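Local coordinates for prenyltransference for protein (Lavandula lanata, PDB 5HC8) that probably joins two molecules of dimethylallyl diphosphate head to middle, giving lavandulyl diphosphate, as a plant prenyltransferase of the cis-prenyltransferase (undecaprenyl diphosphate synthase) fold, at residues L80-E85 against P114-D119; D86-D91 against D119-A124; S105-K110 against I137-Y142. All coordinates share one frame; numbering follows the deposited sequence.

Interaction 1: L80-E85 against P114-D119; sequences LMRIYE and PEYLQD. With 61G (2-methylbuta-1,3-diene), chain D.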
loop_
_atom_site.group_PDB
_atom_site.type_symbol
_atom_site.label_atom_id
_atom_site.label_comp_id
_atom_site.label_asym_id
_atom_site.label_seq_id
_atom_site.Cartn_x
_atom_site.Cartn_y
_atom_site.Cartn_z
ATOM N N LEU A 80 -26.938 -0.245 0.372
ATOM C CA LEU A 80 -25.813 -0.813 -0.390
ATOM C C LEU A 80 -25.964 -2.320 -0.585
ATOM O O LEU A 80 -25.766 -2.816 -1.656
ATOM C CB LEU A 80 -24.479 -0.489 0.328
ATOM C CG LEU A 80 -24.048 0.982 0.226
ATOM C CD1 LEU A 80 -22.813 1.243 1.080
ATOM C CD2 LEU A 80 -23.792 1.380 -1.226
ATOM N N MET A 81 -26.251 -3.058 0.481
ATOM C CA MET A 81 -26.368 -4.495 0.362
ATOM C C MET A 81 -27.439 -4.859 -0.659
ATOM O O MET A 81 -27.298 -5.804 -1.414
ATOM C CB MET A 81 -26.761 -5.143 1.704
ATOM C CG MET A 81 -25.809 -5.038 2.893
ATOM S SD MET A 81 -24.170 -5.601 2.528
ATOM C CE MET A 81 -23.463 -5.444 4.165
ATOM N N ARG A 82 -28.548 -4.135 -0.651
ATOM C CA ARG A 82 -29.679 -4.460 -1.543
ATOM C C ARG A 82 -29.324 -4.160 -3.021
ATOM O O ARG A 82 -29.614 -4.921 -3.925
ATOM C CB ARG A 82 -30.907 -3.641 -1.061
ATOM C CG ARG A 82 -32.227 -4.360 -0.986
ATOM C CD ARG A 82 -32.392 -5.195 0.280
ATOM N NE ARG A 82 -32.706 -6.579 -0.112
ATOM C CZ ARG A 82 -33.241 -7.527 0.666
ATOM N NH1 ARG A 82 -33.581 -7.283 1.932
ATOM N NH2 ARG A 82 -33.439 -8.747 0.160
ATOM N N ILE A 83 -28.647 -3.042 -3.242
ATOM C CA ILE A 83 -28.200 -2.662 -4.540
ATOM C C ILE A 83 -27.240 -3.679 -5.076
ATOM O O ILE A 83 -27.272 -3.964 -6.286
ATOM C CB ILE A 83 -27.448 -1.354 -4.473
ATOM C CG1 ILE A 83 -28.415 -0.211 -4.342
ATOM C CG2 ILE A 83 -26.697 -1.134 -5.755
ATOM C CD1 ILE A 83 -27.649 1.102 -4.249
ATOM N N TYR A 84 -26.387 -4.227 -4.198
ATOM C CA TYR A 84 -25.429 -5.228 -4.653
ATOM C C TYR A 84 -26.142 -6.529 -5.020
ATOM O O TYR A 84 -25.734 -7.217 -5.943
ATOM C CB TYR A 84 -24.248 -5.440 -3.663
ATOM C CG TYR A 84 -23.432 -4.162 -3.480
ATOM C CD1 TYR A 84 -23.397 -3.193 -4.485
ATOM C CD2 TYR A 84 -22.759 -3.882 -2.297
ATOM C CE1 TYR A 84 -22.714 -2.029 -4.320
ATOM C CE2 TYR A 84 -22.063 -2.701 -2.153
ATOM C CZ TYR A 84 -22.055 -1.807 -3.169
ATOM O OH TYR A 84 -21.376 -0.596 -3.100
ATOM N N GLU A 85 -27.178 -6.890 -4.274
ATOM C CA GLU A 85 -27.948 -8.079 -4.621
ATOM C C GLU A 85 -28.559 -7.921 -5.999
ATOM O O GLU A 85 -28.522 -8.795 -6.843
ATOM C CB GLU A 85 -29.077 -8.269 -3.621
ATOM C CG GLU A 85 -29.937 -9.488 -3.978
ATOM C CD GLU A 85 -31.133 -9.667 -3.046
ATOM O OE1 GLU A 85 -31.506 -10.818 -2.764
ATOM O OE2 GLU A 85 -31.660 -8.664 -2.569
ATOM N N PRO A 114 -25.560 -9.989 4.724
ATOM C CA PRO A 114 -26.893 -10.598 4.757
ATOM C C PRO A 114 -26.977 -11.884 3.939
ATOM O O PRO A 114 -26.442 -11.984 2.789
ATOM C CB PRO A 114 -27.797 -9.550 4.113
ATOM C CG PRO A 114 -27.027 -8.287 4.043
ATOM C CD PRO A 114 -25.584 -8.579 4.329
ATOM N N GLU A 115 -27.716 -12.851 4.485
ATOM C CA GLU A 115 -27.816 -14.144 3.847
ATOM C C GLU A 115 -28.236 -14.004 2.403
ATOM O O GLU A 115 -27.779 -14.762 1.570
ATOM C CB GLU A 115 -28.819 -15.066 4.561
ATOM C CG GLU A 115 -28.404 -15.481 5.964
ATOM C CD GLU A 115 -27.425 -16.639 5.983
ATOM O OE1 GLU A 115 -27.110 -17.197 4.909
ATOM O OE2 GLU A 115 -26.978 -17.003 7.094
ATOM N N TYR A 116 -29.132 -13.082 2.104
ATOM C CA TYR A 116 -29.564 -12.923 0.750
ATOM C C TYR A 116 -28.445 -12.519 -0.225
ATOM O O TYR A 116 -28.528 -12.779 -1.445
ATOM C CB TYR A 116 -30.691 -11.880 0.648
ATOM C CG TYR A 116 -30.363 -10.439 0.995
ATOM C CD1 TYR A 116 -29.737 -9.585 0.070
ATOM C CD2 TYR A 116 -30.725 -9.907 2.231
ATOM C CE1 TYR A 116 -29.470 -8.250 0.382
ATOM C CE2 TYR A 116 -30.454 -8.593 2.555
ATOM C CZ TYR A 116 -29.827 -7.760 1.630
ATOM O OH TYR A 116 -29.555 -6.462 2.001
ATOM N N LEU A 117 -27.464 -11.785 0.298
ATOM C CA LEU A 117 -26.368 -11.256 -0.527
ATOM C C LEU A 117 -25.381 -12.356 -0.713
ATOM O O LEU A 117 -24.825 -12.535 -1.827
ATOM C CB LEU A 117 -25.695 -10.066 0.138
ATOM C CG LEU A 117 -24.509 -9.418 -0.646
ATOM C CD1 LEU A 117 -24.831 -9.264 -2.093
ATOM C CD2 LEU A 117 -24.256 -8.006 -0.116
ATOM N N GLN A 118 -25.187 -13.124 0.350
ATOM C CA GLN A 118 -24.415 -14.335 0.254
ATOM C C GLN A 118 -24.942 -15.356 -0.760
ATOM O O GLN A 118 -24.158 -16.088 -1.408
ATOM C CB GLN A 118 -24.288 -14.992 1.596
ATOM C CG GLN A 118 -23.576 -14.168 2.627
ATOM C CD GLN A 118 -23.356 -14.977 3.890
ATOM O OE1 GLN A 118 -22.831 -16.076 3.828
ATOM N NE2 GLN A 118 -23.741 -14.440 5.035
ATOM N N ASP A 119 -26.263 -15.396 -0.888
ATOM C CA ASP A 119 -26.918 -16.314 -1.808
ATOM C C ASP A 119 -26.774 -15.795 -3.214
ATOM O O ASP A 119 -26.552 -16.573 -4.180
ATOM C CB ASP A 119 -28.434 -16.415 -1.480
ATOM C CG ASP A 119 -28.723 -17.207 -0.191
ATOM O OD1 ASP A 119 -27.834 -17.981 0.270
ATOM O OD2 ASP A 119 -29.865 -17.053 0.331
HETATM C CAC 61G D . -18.559 1.993 0.110
HETATM C CAE 61G D . -19.372 2.335 -1.163
HETATM C CAB 61G D . -20.045 1.357 -2.089
HETATM C CAD 61G D . -19.337 3.686 -1.598
HETATM C CAA 61G D . -18.657 4.548 -0.698
#
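Two helices of the cis-prenyltransferase fold, 74-89 and 115-128, meet where M81, R82 and E85 receive Y116 and L117, with P114 at the N-cap of the second helix; the short axes run 25° from parallel, 9.4 Å apart at closest. Y116 is the central group. The R82 guanidinium lies flat on its ring, planes 4° apart, with CZ of R82 3.6 Å from the ring centroid: a stacked cation-pi pair. NH2 of R82 sits over the ring centre, while P114 CB covers the opposite face nearer the rim. R82 reaches this place through a chain bent at chi2 and chi3, and its NH2 also bonds E85 OE2 at 3.3 Å, on the syn side of the carboxylate, as a salt bridge. E85, extended beyond CG, crosses the tyrosine at about a right angle and brings OE2 to 3.4 Å from Y116 CD1. Deeper in, M81 lies across P114 and L117: its CG is 3.7 Å from P114 CG, and its SD 3.6 Å from L117 CD2. Y84 adds CB against L117 CD1, while L80 and Y84 line the pocket of the bound 2-methylbuta-1,3-diene. With no hydrogen bond between the segments, the join rests on apolar packing inside and a charged stack outside. The E85 carboxylate probably offsets part of the arginine charge and limits rotation of the guanidinium over Y116.

Interaction 2: D86-D91 against D119-A124; sequences DFLRSD and DAISYA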
loop_
_atom_site.group_PDB
_atom_site.type_symbol
_atom_site.label_atom_id
_atom_site.label_comp_id
_atom_site.label_asym_id
_atom_site.label_seq_id
_atom_site.Cartn_x
_atom_site.Cartn_y
_atom_site.Cartn_z
ATOM N N ASP A 86 -29.169 -6.790 -6.203
ATOM C CA ASP A 86 -29.757 -6.490 -7.477
ATOM C C ASP A 86 -28.707 -6.520 -8.584
ATOM O O ASP A 86 -28.995 -7.012 -9.689
ATOM C CB ASP A 86 -30.443 -5.128 -7.377
ATOM C CG ASP A 86 -30.983 -4.640 -8.689
ATOM O OD1 ASP A 86 -31.877 -5.307 -9.241
ATOM O OD2 ASP A 86 -30.535 -3.574 -9.164
ATOM N N PHE A 87 -27.490 -5.985 -8.324
ATOM C CA PHE A 87 -26.444 -5.947 -9.365
ATOM C C PHE A 87 -26.046 -7.367 -9.809
ATOM O O PHE A 87 -25.910 -7.652 -11.009
ATOM C CB PHE A 87 -25.211 -5.124 -8.877
ATOM C CG PHE A 87 -23.948 -5.377 -9.679
ATOM C CD1 PHE A 87 -23.736 -4.745 -10.906
ATOM C CD2 PHE A 87 -22.984 -6.234 -9.196
ATOM C CE1 PHE A 87 -22.581 -4.967 -11.640
ATOM C CE2 PHE A 87 -21.813 -6.476 -9.922
ATOM C CZ PHE A 87 -21.615 -5.851 -11.141
ATOM N N LEU A 88 -25.885 -8.233 -8.826
ATOM C CA LEU A 88 -25.521 -9.627 -8.961
ATOM C C LEU A 88 -26.653 -10.443 -9.610
ATOM O O LEU A 88 -26.417 -11.398 -10.383
ATOM C CB LEU A 88 -25.203 -10.234 -7.556
ATOM C CG LEU A 88 -23.929 -9.746 -6.863
ATOM C CD1 LEU A 88 -23.760 -10.355 -5.469
ATOM C CD2 LEU A 88 -22.699 -10.079 -7.694
ATOM N N ARG A 89 -27.878 -10.052 -9.292
ATOM C CA ARG A 89 -29.034 -10.712 -9.872
ATOM C C ARG A 89 -29.336 -10.359 -11.348
ATOM O O ARG A 89 -29.685 -11.256 -12.104
ATOM C CB ARG A 89 -30.240 -10.597 -8.921
ATOM C CG ARG A 89 -30.078 -11.620 -7.822
ATOM C CD ARG A 89 -31.185 -11.642 -6.785
ATOM N NE ARG A 89 -31.759 -12.976 -6.603
ATOM C CZ ARG A 89 -31.105 -14.108 -6.279
ATOM N NH1 ARG A 89 -29.795 -14.133 -6.077
ATOM N NH2 ARG A 89 -31.780 -15.260 -6.167
ATOM N N SER A 90 -29.153 -9.108 -11.764
ATOM C CA SER A 90 -29.369 -8.714 -13.133
ATOM C C SER A 90 -28.067 -8.600 -13.943
ATOM O O SER A 90 -27.759 -9.448 -14.767
ATOM C CB SER A 90 -30.112 -7.385 -13.181
ATOM O OG SER A 90 -29.378 -6.424 -12.462
ATOM N N ASP A 91 -27.333 -7.514 -13.690
ATOM C CA ASP A 91 -26.148 -7.144 -14.472
ATOM C C ASP A 91 -25.143 -8.264 -14.517
ATOM O O ASP A 91 -24.644 -8.606 -15.577
ATOM C CB ASP A 91 -25.506 -5.893 -13.875
ATOM C CG ASP A 91 -26.380 -4.695 -14.008
ATOM O OD1 ASP A 91 -27.452 -4.829 -14.656
ATOM O OD2 ASP A 91 -26.001 -3.609 -13.515
ATOM N N ASP A 119 -26.263 -15.396 -0.888
ATOM C CA ASP A 119 -26.918 -16.314 -1.808
ATOM C C ASP A 119 -26.774 -15.795 -3.214
ATOM O O ASP A 119 -26.552 -16.573 -4.180
ATOM C CB ASP A 119 -28.434 -16.415 -1.480
ATOM C CG ASP A 119 -28.723 -17.207 -0.191
ATOM O OD1 ASP A 119 -27.834 -17.981 0.270
ATOM O OD2 ASP A 119 -29.865 -17.053 0.331
ATOM N N ALA A 120 -26.919 -14.477 -3.357
ATOM C CA ALA A 120 -26.739 -13.871 -4.678
ATOM C C ALA A 120 -25.306 -14.040 -5.259
ATOM O O ALA A 120 -25.115 -14.294 -6.470
ATOM C CB ALA A 120 -27.150 -12.416 -4.637
ATOM N N ILE A 121 -24.328 -13.920 -4.378
ATOM C CA ILE A 121 -22.928 -14.203 -4.677
ATOM C C ILE A 121 -22.800 -15.681 -5.090
ATOM O O ILE A 121 -22.313 -15.963 -6.170
ATOM C CB ILE A 121 -22.009 -13.890 -3.444
ATOM C CG1 ILE A 121 -21.875 -12.362 -3.234
ATOM C CG2 ILE A 121 -20.635 -14.495 -3.607
ATOM C CD1 ILE A 121 -21.372 -11.969 -1.869
ATOM N N SER A 122 -23.261 -16.608 -4.246
ATOM C CA SER A 122 -23.237 -18.042 -4.604
ATOM C C SER A 122 -23.825 -18.326 -5.945
ATOM O O SER A 122 -23.278 -19.098 -6.719
ATOM C CB SER A 122 -23.994 -18.884 -3.568
ATOM O OG SER A 122 -23.108 -19.154 -2.484
ATOM N N TYR A 123 -24.927 -17.677 -6.250
ATOM C CA TYR A 123 -25.600 -17.940 -7.509
ATOM C C TYR A 123 -24.697 -17.507 -8.656
ATOM O O TYR A 123 -24.365 -18.313 -9.554
ATOM C CB TYR A 123 -26.973 -17.231 -7.556
ATOM C CG TYR A 123 -27.610 -17.108 -8.942
ATOM C CD1 TYR A 123 -27.993 -18.252 -9.661
ATOM C CD2 TYR A 123 -27.866 -15.843 -9.516
ATOM C CE1 TYR A 123 -28.585 -18.139 -10.904
ATOM C CE2 TYR A 123 -28.465 -15.711 -10.777
ATOM C CZ TYR A 123 -28.818 -16.857 -11.481
ATOM O OH TYR A 123 -29.417 -16.752 -12.744
ATOM N N ALA A 124 -24.244 -16.251 -8.611
ATOM C CA ALA A 124 -23.410 -15.728 -9.688
ATOM C C ALA A 124 -22.079 -16.457 -9.850
ATOM O O ALA A 124 -21.549 -16.551 -10.949
ATOM C CB ALA A 124 -23.197 -14.208 -9.545
#
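The guanidinium of R89 meets A120 CA and D119 O of helix 115-128 at its edge, near its plane. NH1 does the touching, 3.4 Å from A120 CA and 3.5 Å from A120 CB, with Y123 CD2 farther off at 4.3 Å. These are packing contacts, and no hydrogen bond links the two segments. On the buried side, L88 turns toward the other helix. Its chi1 of -69° sets CG beside the backbone N, and chi2 of 177° carries CD1 on to I121 CG1, 3.5 Å away; the same methyl rests 4.1 Å from A120 CB. A120 is thus covered from two directions, its small methyl meeting both the leucine and the arginine tip. A124 CB faces L88 O at 4.4 Å; that buried carbonyl oxygen has no polar partner in the model. Beyond the pair, L88 and A124 both touch F104, and I121 touches A106, each on strand 103-107. The arrangement is plain helix-helix packing in an alpha/beta fold, an apolar inner side against the parallel sheet and a polar outer rim, where the last turn of helix 74-89 passes the middle of helix 115-128.

Interaction 3: S105-K110 against I137-Y142; sequences SAIGDK and ILAVAY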
loop_
_atom_site.group_PDB
_atom_site.type_symbol
_atom_site.label_atom_id
_atom_site.label_comp_id
_atom_site.label_asym_id
_atom_site.label_seq_id
_atom_site.Cartn_x
_atom_site.Cartn_y
_atom_site.Cartn_z
ATOM N N SER A 105 -16.289 -13.890 -9.149
ATOM C CA SER A 105 -16.002 -14.290 -7.789
ATOM C C SER A 105 -16.212 -13.111 -6.866
ATOM O O SER A 105 -16.135 -11.978 -7.304
ATOM C CB SER A 105 -14.585 -14.735 -7.591
ATOM O OG SER A 105 -14.178 -15.746 -8.445
ATOM N N ALA A 106 -16.498 -13.389 -5.599
ATOM C CA ALA A 106 -16.485 -12.365 -4.587
ATOM C C ALA A 106 -15.427 -12.754 -3.581
ATOM O O ALA A 106 -15.172 -13.995 -3.306
ATOM C CB ALA A 106 -17.863 -12.133 -3.927
ATOM N N ILE A 107 -14.720 -11.719 -3.100
ATOM C CA ILE A 107 -13.755 -11.896 -2.007
ATOM C C ILE A 107 -14.135 -10.999 -0.833
ATOM O O ILE A 107 -14.710 -9.929 -1.023
ATOM C CB ILE A 107 -12.297 -11.691 -2.410
ATOM C CG1 ILE A 107 -12.010 -10.235 -2.815
ATOM C CG2 ILE A 107 -11.931 -12.696 -3.505
ATOM C CD1 ILE A 107 -10.524 -10.011 -3.101
ATOM N N GLY A 108 -13.815 -11.464 0.358
ATOM C CA GLY A 108 -14.027 -10.736 1.591
ATOM C C GLY A 108 -14.641 -11.631 2.664
ATOM O O GLY A 108 -14.777 -12.831 2.458
ATOM N N ASP A 109 -14.994 -11.025 3.796
ATOM C CA ASP A 109 -15.638 -11.729 4.951
ATOM C C ASP A 109 -17.133 -11.845 4.681
ATOM O O ASP A 109 -17.961 -11.081 5.144
ATOM C CB ASP A 109 -15.313 -10.999 6.237
ATOM C CG ASP A 109 -15.713 -11.791 7.498
ATOM O OD1 ASP A 109 -16.384 -12.824 7.371
ATOM O OD2 ASP A 109 -15.403 -11.318 8.605
ATOM N N LYS A 110 -17.463 -12.829 3.878
ATOM C CA LYS A 110 -18.809 -12.922 3.321
ATOM C C LYS A 110 -19.826 -13.295 4.408
ATOM O O LYS A 110 -20.994 -12.976 4.301
ATOM C CB LYS A 110 -18.820 -13.915 2.189
ATOM C CG LYS A 110 -18.108 -13.357 0.993
ATOM C CD LYS A 110 -17.941 -14.476 -0.023
ATOM C CE LYS A 110 -16.538 -15.047 -0.044
ATOM N NZ LYS A 110 -16.310 -15.638 -1.392
ATOM N N ILE A 137 -13.732 -9.818 -9.998
ATOM C CA ILE A 137 -13.850 -9.990 -8.539
ATOM C C ILE A 137 -14.578 -8.778 -7.946
ATOM O O ILE A 137 -14.208 -7.608 -8.205
ATOM C CB ILE A 137 -12.497 -10.147 -7.869
ATOM C CG1 ILE A 137 -11.905 -11.491 -8.268
ATOM C CG2 ILE A 137 -12.596 -10.098 -6.318
ATOM C CD1 ILE A 137 -10.437 -11.678 -7.911
ATOM N N LEU A 138 -15.633 -9.060 -7.190
ATOM C CA LEU A 138 -16.290 -8.063 -6.368
ATOM C C LEU A 138 -15.738 -8.292 -4.955
ATOM O O LEU A 138 -15.945 -9.323 -4.375
ATOM C CB LEU A 138 -17.802 -8.183 -6.423
ATOM C CG LEU A 138 -18.541 -7.152 -5.575
ATOM C CD1 LEU A 138 -18.402 -5.708 -6.034
ATOM C CD2 LEU A 138 -19.993 -7.543 -5.502
ATOM N N ALA A 139 -15.008 -7.317 -4.448
ATOM C CA ALA A 139 -14.460 -7.318 -3.090
ATOM C C ALA A 139 -15.417 -6.591 -2.153
ATOM O O ALA A 139 -15.617 -5.390 -2.237
ATOM C CB ALA A 139 -13.058 -6.675 -3.083
ATOM N N VAL A 140 -15.996 -7.358 -1.240
ATOM C CA VAL A 140 -17.059 -6.921 -0.385
ATOM C C VAL A 140 -16.846 -7.464 1.047
ATOM O O VAL A 140 -16.520 -8.650 1.257
ATOM C CB VAL A 140 -18.400 -7.275 -1.079
ATOM C CG1 VAL A 140 -18.556 -8.776 -1.190
ATOM C CG2 VAL A 140 -19.536 -6.569 -0.452
ATOM N N ALA A 141 -16.908 -6.543 2.025
ATOM C CA ALA A 141 -16.445 -6.796 3.360
ATOM C C ALA A 141 -15.016 -7.275 3.317
ATOM O O ALA A 141 -14.659 -8.193 4.004
ATOM C CB ALA A 141 -17.344 -7.834 4.095
ATOM N N TYR A 142 -14.213 -6.651 2.458
ATOM C CA TYR A 142 -12.783 -6.979 2.203
ATOM C C TYR A 142 -11.955 -5.831 2.742
ATOM O O TYR A 142 -12.223 -4.629 2.395
ATOM C CB TYR A 142 -12.474 -7.095 0.677
ATOM C CG TYR A 142 -11.002 -7.327 0.530
ATOM C CD1 TYR A 142 -10.465 -8.611 0.713
ATOM C CD2 TYR A 142 -10.151 -6.260 0.447
ATOM C CE1 TYR A 142 -9.113 -8.819 0.720
ATOM C CE2 TYR A 142 -8.785 -6.420 0.487
ATOM C CZ TYR A 142 -8.274 -7.727 0.551
ATOM O OH TYR A 142 -6.933 -7.858 0.674
#
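G108 ends the strand pairing in a conformation that only a residue without CB accommodates here: its phi is 135°, and a CB would collide with V140 O and A141 O. Its CA instead makes a CA-H...O contact with V140 O at 3.3 Å. Before it, strands 103-107 and 135-140 pair in parallel, S105 beside I137, A106 beside L138 and I107 beside A139. L138 N donates a hydrogen bond to S105 O at 3.0 Å, I107 N to L138 O, and V140 N to I107 O at 2.9 Å, the last nearly in line with the carbonyl. After the glycine, D109, the centre of an inverse gamma turn, donates its N-H to A141 O at 2.9 Å, from above the carbonyl plane. K110 NZ curls back to A106 O at 2.8 Å.

I107 carries the side-chain packing on the face shared with I137 and A139. Its CG1 takes the crowded position between backbone N and carbonyl carbon (chi1 66°) and meets I137 CG2 at 3.6 Å and A139 CB at 3.7 Å. CD1 runs on beside Y142, pointing the same way, 4.1 Å from its CD1. An alanine here would probably leave I137 CG2, A139 CB and Y142 CD1 without the CG1 and CD1 they pack on, opening a gap on this face of the sheet. The Y142 hydroxyl bonds to D147, and S105 OG to H135; on the other face A106 packs on I121. Backbone bonds therefore set the strand register, I107 packs on I137 and A139 on one face, and one more backbone bond, D109 N to A141 O, holds the loops together beyond the glycine, tying together the ends of a beta-alpha-beta unit.

How the interactions relate
Interactions 1 and 2 are successive levels of one helix pair, 74-89 with 115-128; their centres are 8 Å apart, they share D119, and L117 CD1 meets L88 CD1 at 3.7 Å. Interaction 3 lies 12 and 13 Å from them, centre to centre, in the parallel sheet. Helix 115-128 connects its two strands, 103-107 and 135-140, and packs on them through I121 CG2 and A106 CB, 3.7 Å apart. Along the chain the first segments come in the order 80-85, 86-91, 105-110, followed by 114-119, 119-124 and 137-142, so the contacts interlace. One crossover helix thus links the outermost strand of the sheet within this chain to a helix that lines part of the diene pocket.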